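Local coordinates for glycosyl transferase family 8 (Streptococcus pneumoniae, PDB 5GVV), which transfers galactose from UDP-galactose to the terminal glucose of the already glycosylated serine-rich repeat protein PsrP, the third step of its O-glycosylation, at residues 125-130 / 183-188; 100-105 / 148-153. All coordinates share one frame; numbering follows the deposited sequence.

Interaction 1 of 2, residues 125-130 / 183-188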
ATOM      1  N   GLU A 125     -13.977 -32.910  18.127  1.00 35.06           N
ATOM      2  CA  GLU A 125     -14.137 -33.562  16.830  1.00 35.50           C
ATOM      3  C   GLU A 125     -14.712 -32.598  15.793  1.00 35.36           C
ATOM      4  O   GLU A 125     -14.928 -32.970  14.633  1.00 41.27           O
ATOM      5  CB  GLU A 125     -15.031 -34.801  16.962  1.00 45.48           C
ATOM      6  CG  GLU A 125     -14.949 -35.781  15.789  1.00 51.72           C
ATOM      7  CD  GLU A 125     -14.148 -37.029  16.112  1.00 59.76           C
ATOM      8  OE1 GLU A 125     -14.765 -38.108  16.246  1.00 63.58           O
ATOM      9  OE2 GLU A 125     -12.904 -36.940  16.225  1.00 61.33           O
ATOM     10  N   ASN A 126     -14.955 -31.358  16.206  1.00 31.84           N
ATOM     11  CA  ASN A 126     -15.422 -30.334  15.275  1.00 32.69           C
ATOM     12  C   ASN A 126     -14.359 -29.998  14.230  1.00 25.98           C
ATOM     13  O   ASN A 126     -13.179 -29.891  14.559  1.00 25.00           O
ATOM     14  CB  ASN A 126     -15.841 -29.068  16.028  1.00 30.90           C
ATOM     15  CG  ASN A 126     -17.119 -29.259  16.833  1.00 31.39           C
ATOM     16  OD1 ASN A 126     -17.180 -28.922  18.015  1.00 26.37           O
ATOM     17  ND2 ASN A 126     -18.148 -29.797  16.189  1.00 31.34           N
ATOM     18  N   TYR A 127     -14.779 -29.842  12.977  1.00 25.22           N
ATOM     19  CA  TYR A 127     -13.865 -29.470  11.896  1.00 28.96           C
ATOM     20  C   TYR A 127     -13.291 -28.070  12.120  1.00 26.88           C
ATOM     21  O   TYR A 127     -12.185 -27.759  11.661  1.00 24.29           O
ATOM     22  CB  TYR A 127     -14.583 -29.498  10.542  1.00 30.41           C
ATOM     23  CG  TYR A 127     -14.958 -30.874  10.020  1.00 37.74           C
ATOM     24  CD1 TYR A 127     -14.200 -31.495   9.035  1.00 40.41           C
ATOM     25  CD2 TYR A 127     -16.089 -31.535  10.489  1.00 40.95           C
ATOM     26  CE1 TYR A 127     -14.546 -32.739   8.543  1.00 43.51           C
ATOM     27  CE2 TYR A 127     -16.443 -32.780  10.001  1.00 42.42           C
ATOM     28  CZ  TYR A 127     -15.669 -33.375   9.030  1.00 44.84           C
ATOM     29  OH  TYR A 127     -16.015 -34.615   8.547  1.00 51.31           O
ATOM     30  N   LEU A 128     -14.050 -27.229  12.821  1.00 24.03           N
ATOM     31  CA  LEU A 128     -13.629 -25.853  13.068  1.00 23.00           C
ATOM     32  C   LEU A 128     -14.425 -25.178  14.180  1.00 24.16           C
ATOM     33  O   LEU A 128     -15.397 -25.736  14.700  1.00 23.75           O
ATOM     34  CB  LEU A 128     -13.727 -25.021  11.781  1.00 19.99           C
ATOM     35  CG  LEU A 128     -15.107 -24.767  11.154  1.00 24.55           C
ATOM     36  CD1 LEU A 128     -15.767 -23.503  11.704  1.00 24.94           C
ATOM     37  CD2 LEU A 128     -15.011 -24.690   9.642  1.00 26.25           C
ATOM     38  N   ALA A 129     -13.995 -23.968  14.534  1.00 20.23           N
ATOM     39  CA  ALA A 129     -14.752 -23.094  15.426  1.00 20.39           C
ATOM     40  C   ALA A 129     -14.947 -21.754  14.728  1.00 21.03           C
ATOM     41  O   ALA A 129     -14.031 -21.263  14.059  1.00 16.75           O
ATOM     42  CB  ALA A 129     -14.021 -22.896  16.748  1.00 20.46           C
ATOM     43  N   ALA A 130     -16.128 -21.158  14.876  1.00 16.67           N
ATOM     44  CA  ALA A 130     -16.419 -19.891  14.204  1.00 16.43           C
ATOM     45  C   ALA A 130     -17.502 -19.104  14.939  1.00 17.09           C
ATOM     46  O   ALA A 130     -18.284 -19.675  15.702  1.00 13.74           O
ATOM     47  CB  ALA A 130     -16.841 -20.145  12.763  1.00 15.09           C
HETATM   48  N   MSE A 183     -22.620 -24.739   4.007  1.00 32.83           N
HETATM   49  CA  MSE A 183     -23.347 -25.843   3.407  1.00 33.79           C
HETATM   50  C   MSE A 183     -22.595 -27.139   3.551  1.00 34.43           C
HETATM   51  O   MSE A 183     -23.233 -28.159   3.447  1.00 37.01           O
HETATM   52  CB  MSE A 183     -23.676 -25.505   1.973  1.00 30.00           C
HETATM   53  CG  MSE A 183     -23.715 -26.663   1.002  1.00 30.00           C
HETATM   54 SE   MSE A 183     -24.466 -26.092  -0.660  1.00 30.00          SE
HETATM   55  CE  MSE A 183     -24.507 -24.156  -0.397  1.00 30.00           C
ATOM     56  N   LEU A 184     -21.286 -27.131   3.737  1.00 36.32           N
ATOM     57  CA  LEU A 184     -20.498 -28.351   3.883  1.00 32.04           C
ATOM     58  C   LEU A 184     -20.372 -28.810   5.335  1.00 36.27           C
ATOM     59  O   LEU A 184     -20.295 -30.011   5.607  1.00 35.11           O
ATOM     60  CB  LEU A 184     -19.100 -28.155   3.283  1.00 37.84           C
ATOM     61  CG  LEU A 184     -18.185 -29.383   3.260  1.00 34.31           C
ATOM     62  CD1 LEU A 184     -18.679 -30.421   2.260  1.00 37.20           C
ATOM     63  CD2 LEU A 184     -16.745 -28.999   2.965  1.00 34.07           C
ATOM     64  N   PHE A 185     -20.383 -27.853   6.260  1.00 33.25           N
ATOM     65  CA  PHE A 185     -19.914 -28.087   7.627  1.00 36.86           C
ATOM     66  C   PHE A 185     -20.953 -28.063   8.742  1.00 40.26           C
ATOM     67  O   PHE A 185     -20.634 -28.428   9.876  1.00 41.74           O
ATOM     68  CB  PHE A 185     -18.847 -27.056   7.974  1.00 36.02           C
ATOM     69  CG  PHE A 185     -17.479 -27.436   7.526  1.00 36.05           C
ATOM     70  CD1 PHE A 185     -17.017 -28.732   7.698  1.00 30.86           C
ATOM     71  CD2 PHE A 185     -16.650 -26.499   6.933  1.00 34.90           C
ATOM     72  CE1 PHE A 185     -15.751 -29.084   7.286  1.00 38.36           C
ATOM     73  CE2 PHE A 185     -15.385 -26.843   6.519  1.00 31.29           C
ATOM     74  CZ  PHE A 185     -14.932 -28.138   6.696  1.00 35.06           C
ATOM     75  N   LYS A 186     -22.167 -27.610   8.436  1.00 39.76           N
ATOM     76  CA  LYS A 186     -23.230 -27.472   9.436  1.00 45.20           C
ATOM     77  C   LYS A 186     -23.305 -28.674  10.384  1.00 46.11           C
ATOM     78  O   LYS A 186     -23.052 -29.808   9.973  1.00 52.11           O
ATOM     79  CB  LYS A 186     -24.578 -27.256   8.744  1.00 47.32           C
ATOM     80  CG  LYS A 186     -25.072 -28.476   7.996  1.00 50.46           C
ATOM     81  CD  LYS A 186     -25.903 -28.121   6.783  1.00 50.07           C
ATOM     82  CE  LYS A 186     -26.144 -29.370   5.961  1.00 49.80           C
ATOM     83  NZ  LYS A 186     -24.899 -30.187   5.936  1.00 53.69           N
ATOM     84  N   ASP A 187     -23.604 -28.401  11.654  1.00 45.15           N
ATOM     85  CA  ASP A 187     -23.716 -29.422  12.704  1.00 50.99           C
ATOM     86  C   ASP A 187     -22.384 -30.061  13.116  1.00 50.32           C
ATOM     87  O   ASP A 187     -22.363 -31.003  13.914  1.00 50.25           O
ATOM     88  CB  ASP A 187     -24.740 -30.507  12.338  1.00 51.51           C
ATOM     89  CG  ASP A 187     -26.025 -29.931  11.780  1.00 56.46           C
ATOM     90  OD1 ASP A 187     -26.767 -29.279  12.543  1.00 55.62           O
ATOM     91  OD2 ASP A 187     -26.293 -30.136  10.577  1.00 62.07           O
ATOM     92  N   GLN A 188     -21.278 -29.553  12.576  1.00 42.36           N
ATOM     93  CA  GLN A 188     -19.955 -30.026  12.981  1.00 42.90           C
ATOM     94  C   GLN A 188     -18.957 -28.883  13.175  1.00 37.55           C
ATOM     95  O   GLN A 188     -17.805 -28.970  12.733  1.00 34.63           O
ATOM     96  CB  GLN A 188     -19.403 -31.072  11.998  1.00 42.75           C
ATOM     97  CG  GLN A 188     -20.187 -32.379  11.978  1.00 47.03           C
ATOM     98  CD  GLN A 188     -19.304 -33.600  11.779  1.00 49.75           C
ATOM     99  OE1 GLN A 188     -19.485 -34.361  10.829  1.00 53.29           O
ATOM    100  NE2 GLN A 188     -18.354 -33.799  12.687  1.00 47.86           N
TER
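Tyr127 meets both Phe185, the last residue of helix 176-185, and Gln188, which closes the type II turn behind that helix. Its CG lies anti to the carbonyl carbon and beside the backbone N (chi1 -70°), which sets the base of the ring against Phe185. Tyr127 CB begins the contact 3.5 Å from Phe185 CE1. Tyr127 CG and CD1 both come to 3.4 Å of the same Phe185 CE1, and Tyr127 CE1 more loosely, while Phe185 CD1 lies over one face of the tyrosine ring. The two ring planes are 43° apart, an oblique meeting. On the ring's second flank, Tyr127 CD2 lies 3.7 Å from Gln188 CB, and Tyr127 CE2 comes within 3.5 Å of Gln188 NE2, which sits at the edge, near the ring plane. The glutamine amide is turned 74° from that ring. At the tip, Tyr127 OH lies 4.2 Å from Gln188 OE1, a loose approach, and the ring takes a cation-pi contact from Lys152.

On the backbone, Tyr127 N donates to Gln188 O over 3.2 Å, a bent bond with the donor tilted out of the carbonyl plane. Leu128 approaches another corner of the Phe185 ring, on the same side of its plane as Tyr127, its CD2 3.6 Å from Phe185 CD2; a branched aliphatic chain suits this buried spot at the start of strand 128-131. Asn126 places ND2 beside the Gln188 carbonyl carbon, while its OD1 bonds Ser190.

An aromatic residue with a hydroxyl fits the boundary, since Tyr127 can bury its base and still end among polar groups. The chemistry is thus mainly apolar and aromatic packing, with one backbone hydrogen bond tying the turn after helix 176-185 to the chain entering strand 128-131.

Interaction 2 of 2, residues 100-105 / 148-153; sequences DKVLYL and INNKKW
Asp100 O, at the end of a strand pairing, bonds not a strand but the first turn of a helix: Lys151 N of helix 150-155, which follows strand 145-149 directly, donates to it at 3.3 Å with an angle of 152°. A water donates to the same Asp100 O at 3.0 Å and, weakly, to Asn149 OD1. That oxygen also caps the helix: Asn149 CG is anti to the backbone N (chi1 -171°), and OD1 accepts from Lys152 N, which stands above the amide plane. Asparagine suits the N-cap because its short side chain can bend back to an N-H that the helix itself does not use.

Deeper in, Val102 and Ile148 form an antiparallel hydrogen-bonded pair. Ile148 N donates a hydrogen bond to Val102 O over 2.7 Å, and Val102 N returns a bond to Ile148 O at 3.1 Å. Ile148 O also receives a CA-H contact from Lys101. The two beta-branched side chains lie side by side, pointing the same way, with Val102 CG1 4.1 Å from Ile148 CB; such residues favour extended backbone and fill a buried sheet face. Ile148 CD1 reaches on to Tyr104 CB at 3.8 Å, while Ile148 CG2 sits over one face of Trp153, toward its rim.

At the exposed end, Asp100 and Lys151 run alongside each other, CB to CB at 4.2 Å, without their charged tips meeting. Asn150 turns its amide nitrogen to Glu99 O.

Tyr104 OH bonds Asp106, a ligand of the manganese ion. Strand 101-105 runs directly into the DxD motif, Asp106 and Asp108, at the UDP site, as expected of the nucleotide-sugar-binding GT-A fold in glycosyltransferase family 8.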
ATOM      1  N   ASP A 100      -1.446 -29.117  13.319  1.00 23.83           N
ATOM      2  CA  ASP A 100      -2.739 -29.788  13.404  1.00 26.63           C
ATOM      3  C   ASP A 100      -3.877 -28.785  13.629  1.00 27.50           C
ATOM      4  O   ASP A 100      -5.029 -29.046  13.263  1.00 28.74           O
ATOM      5  CB  ASP A 100      -2.723 -30.861  14.497  1.00 29.85           C
ATOM      6  CG  ASP A 100      -1.691 -31.951  14.235  1.00 38.67           C
ATOM      7  OD1 ASP A 100      -1.355 -32.196  13.053  1.00 35.74           O
ATOM      8  OD2 ASP A 100      -1.216 -32.563  15.218  1.00 41.35           O
ATOM      9  N   LYS A 101      -3.550 -27.637  14.223  1.00 23.72           N
ATOM     10  CA  LYS A 101      -4.534 -26.566  14.413  1.00 24.39           C
ATOM     11  C   LYS A 101      -3.986 -25.218  13.947  1.00 22.14           C
ATOM     12  O   LYS A 101      -2.801 -24.918  14.140  1.00 23.33           O
ATOM     13  CB  LYS A 101      -4.994 -26.483  15.874  1.00 22.27           C
ATOM     14  CG  LYS A 101      -5.989 -25.359  16.151  1.00 28.27           C
ATOM     15  CD  LYS A 101      -6.682 -25.509  17.502  1.00 25.88           C
ATOM     16  CE  LYS A 101      -5.700 -25.503  18.661  1.00 27.66           C
ATOM     17  NZ  LYS A 101      -6.399 -25.344  19.975  1.00 26.33           N
ATOM     18  N   VAL A 102      -4.845 -24.418  13.321  1.00 19.39           N
ATOM     19  CA  VAL A 102      -4.439 -23.117  12.801  1.00 16.49           C
ATOM     20  C   VAL A 102      -5.612 -22.127  12.810  1.00 15.57           C
ATOM     21  O   VAL A 102      -6.774 -22.519  12.655  1.00 18.37           O
ATOM     22  CB  VAL A 102      -3.822 -23.256  11.382  1.00 16.78           C
ATOM     23  CG1 VAL A 102      -4.824 -23.850  10.411  1.00 16.18           C
ATOM     24  CG2 VAL A 102      -3.294 -21.916  10.872  1.00 13.75           C
ATOM     25  N   LEU A 103      -5.313 -20.850  13.025  1.00 14.82           N
ATOM     26  CA  LEU A 103      -6.336 -19.807  12.985  1.00 14.11           C
ATOM     27  C   LEU A 103      -6.295 -19.059  11.657  1.00 15.71           C
ATOM     28  O   LEU A 103      -5.325 -18.347  11.375  1.00 13.48           O
ATOM     29  CB  LEU A 103      -6.125 -18.813  14.126  1.00 13.86           C
ATOM     30  CG  LEU A 103      -7.061 -17.600  14.132  1.00 14.85           C
ATOM     31  CD1 LEU A 103      -8.508 -18.047  14.357  1.00 15.13           C
ATOM     32  CD2 LEU A 103      -6.634 -16.594  15.186  1.00 12.86           C
ATOM     33  N   TYR A 104      -7.332 -19.219  10.836  1.00 13.77           N
ATOM     34  CA  TYR A 104      -7.455 -18.403   9.629  1.00 14.88           C
ATOM     35  C   TYR A 104      -8.059 -17.034   9.944  1.00 16.17           C
ATOM     36  O   TYR A 104      -8.997 -16.927  10.739  1.00 13.23           O
ATOM     37  CB  TYR A 104      -8.293 -19.093   8.540  1.00 14.82           C
ATOM     38  CG  TYR A 104      -8.685 -18.118   7.455  1.00 17.56           C
ATOM     39  CD1 TYR A 104      -7.792 -17.778   6.446  1.00 16.25           C
ATOM     40  CD2 TYR A 104      -9.929 -17.491   7.468  1.00 17.04           C
ATOM     41  CE1 TYR A 104      -8.131 -16.858   5.466  1.00 17.61           C
ATOM     42  CE2 TYR A 104     -10.276 -16.570   6.495  1.00 18.67           C
ATOM     43  CZ  TYR A 104      -9.374 -16.258   5.497  1.00 20.60           C
ATOM     44  OH  TYR A 104      -9.724 -15.340   4.527  1.00 19.06           O
ATOM     45  N   LEU A 105      -7.532 -15.990   9.314  1.00 13.15           N
ATOM     46  CA  LEU A 105      -8.112 -14.657   9.472  1.00 12.79           C
ATOM     47  C   LEU A 105      -8.286 -13.955   8.133  1.00 12.32           C
ATOM     48  O   LEU A 105      -7.386 -13.982   7.288  1.00 13.66           O
ATOM     49  CB  LEU A 105      -7.241 -13.787  10.382  1.00 10.39           C
ATOM     50  CG  LEU A 105      -6.994 -14.232  11.821  1.00 13.82           C
ATOM     51  CD1 LEU A 105      -5.945 -13.354  12.487  1.00 13.78           C
ATOM     52  CD2 LEU A 105      -8.275 -14.218  12.629  1.00 11.60           C
ATOM     53  N   ILE A 148      -9.243 -23.685  12.894  1.00 21.43           N
ATOM     54  CA  ILE A 148      -9.361 -24.831  11.996  1.00 18.23           C
ATOM     55  C   ILE A 148      -8.654 -26.094  12.498  1.00 22.05           C
ATOM     56  O   ILE A 148      -7.490 -26.049  12.897  1.00 21.28           O
ATOM     57  CB  ILE A 148      -8.836 -24.461  10.593  1.00 21.29           C
ATOM     58  CG1 ILE A 148      -9.756 -23.419   9.948  1.00 20.44           C
ATOM     59  CG2 ILE A 148      -8.719 -25.692   9.706  1.00 25.93           C
ATOM     60  CD1 ILE A 148      -9.208 -22.794   8.673  1.00 21.23           C
ATOM     61  N   ASN A 149      -9.376 -27.212  12.483  1.00 22.31           N
ATOM     62  CA  ASN A 149      -8.785 -28.518  12.746  1.00 23.93           C
ATOM     63  C   ASN A 149      -8.069 -28.980  11.477  1.00 24.32           C
ATOM     64  O   ASN A 149      -8.621 -29.749  10.693  1.00 25.78           O
ATOM     65  CB  ASN A 149      -9.883 -29.511  13.140  1.00 27.13           C
ATOM     66  CG  ASN A 149      -9.337 -30.836  13.649  1.00 30.33           C
ATOM     67  OD1 ASN A 149      -8.218 -31.238  13.324  1.00 28.54           O
ATOM     68  ND2 ASN A 149     -10.141 -31.528  14.449  1.00 30.39           N
ATOM     69  N   ASN A 150      -6.844 -28.498  11.279  1.00 24.33           N
ATOM     70  CA  ASN A 150      -6.110 -28.736  10.036  1.00 27.32           C
ATOM     71  C   ASN A 150      -5.865 -30.213   9.708  1.00 29.17           C
ATOM     72  O   ASN A 150      -5.868 -30.608   8.539  1.00 30.04           O
ATOM     73  CB  ASN A 150      -4.783 -27.977  10.047  1.00 26.09           C
ATOM     74  CG  ASN A 150      -4.191 -27.829   8.658  1.00 27.03           C
ATOM     75  OD1 ASN A 150      -4.922 -27.665   7.685  1.00 26.38           O
ATOM     76  ND2 ASN A 150      -2.868 -27.899   8.556  1.00 24.46           N
ATOM     77  N   LYS A 151      -5.649 -31.026  10.736  1.00 27.83           N
ATOM     78  CA  LYS A 151      -5.416 -32.453  10.535  1.00 32.10           C
ATOM     79  C   LYS A 151      -6.641 -33.111   9.901  1.00 34.63           C
ATOM     80  O   LYS A 151      -6.524 -33.859   8.924  1.00 35.10           O
ATOM     81  CB  LYS A 151      -5.072 -33.125  11.863  1.00 32.54           C
ATOM     82  CG  LYS A 151      -4.672 -34.594  11.737  1.00 36.17           C
ATOM     83  CD  LYS A 151      -4.556 -35.251  13.109  1.00 42.09           C
ATOM     84  CE  LYS A 151      -5.058 -36.693  13.084  1.00 47.53           C
ATOM     85  NZ  LYS A 151      -5.164 -37.289  14.451  1.00 49.26           N
ATOM     86  N   LYS A 152      -7.812 -32.813  10.459  1.00 30.72           N
ATOM     87  CA  LYS A 152      -9.077 -33.336   9.950  1.00 31.93           C
ATOM     88  C   LYS A 152      -9.355 -32.877   8.518  1.00 33.81           C
ATOM     89  O   LYS A 152      -9.841 -33.654   7.693  1.00 32.88           O
ATOM     90  CB  LYS A 152     -10.229 -32.902  10.857  1.00 35.37           C
ATOM     91  CG  LYS A 152     -10.422 -33.753  12.103  1.00 39.68           C
ATOM     92  CD  LYS A 152     -11.643 -34.650  11.961  1.00 45.13           C
ATOM     93  CE  LYS A 152     -12.837 -33.874  11.421  1.00 42.22           C
ATOM     94  NZ  LYS A 152     -14.064 -34.718  11.293  1.00 46.84           N
ATOM     95  N   TRP A 153      -9.057 -31.609   8.242  1.00 30.95           N
ATOM     96  CA  TRP A 153      -9.181 -31.046   6.899  1.00 31.14           C
ATOM     97  C   TRP A 153      -8.310 -31.802   5.895  1.00 33.00           C
ATOM     98  O   TRP A 153      -8.662 -31.919   4.716  1.00 32.02           O
ATOM     99  CB  TRP A 153      -8.795 -29.565   6.908  1.00 29.09           C
ATOM    100  CG  TRP A 153      -9.853 -28.660   7.475  1.00 26.97           C
ATOM    101  CD1 TRP A 153     -10.535 -28.825   8.647  1.00 30.60           C
ATOM    102  CD2 TRP A 153     -10.334 -27.437   6.903  1.00 30.80           C
ATOM    103  NE1 TRP A 153     -11.419 -27.786   8.830  1.00 29.88           N
ATOM    104  CE2 TRP A 153     -11.313 -26.920   7.772  1.00 29.15           C
ATOM    105  CE3 TRP A 153     -10.035 -26.731   5.734  1.00 28.40           C
ATOM    106  CZ2 TRP A 153     -11.990 -25.727   7.512  1.00 29.94           C
ATOM    107  CZ3 TRP A 153     -10.713 -25.550   5.477  1.00 30.42           C
ATOM    108  CH2 TRP A 153     -11.676 -25.061   6.360  1.00 24.58           C
TER
HETATM  109  O   HOH W   1      -6.833 -30.368  15.306  1.00 33.49           O

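Overall arrangement
Strands 101-105, 145-149 and 128-131 are successive neighbours in one mixed sheet, and the two contacts sit on them about 12 Å apart, centre to centre. Interaction 2 pairs the first two through backbone bonds and a buried aliphatic face, leaving its charged residues at the exposed end; it runs toward the metal and UDP. Interaction 1 lies farther from the chain's centre and away from those sites, joining the chain entering the third strand, and Leu128 at its start, to a helix end and the turn behind it mainly by aromatic packing. Both are partly buried. They meet directly: Tyr127 O accepts from Asn149 N and probably from Trp153 NE1, and the Trp153 ring also touches Phe185.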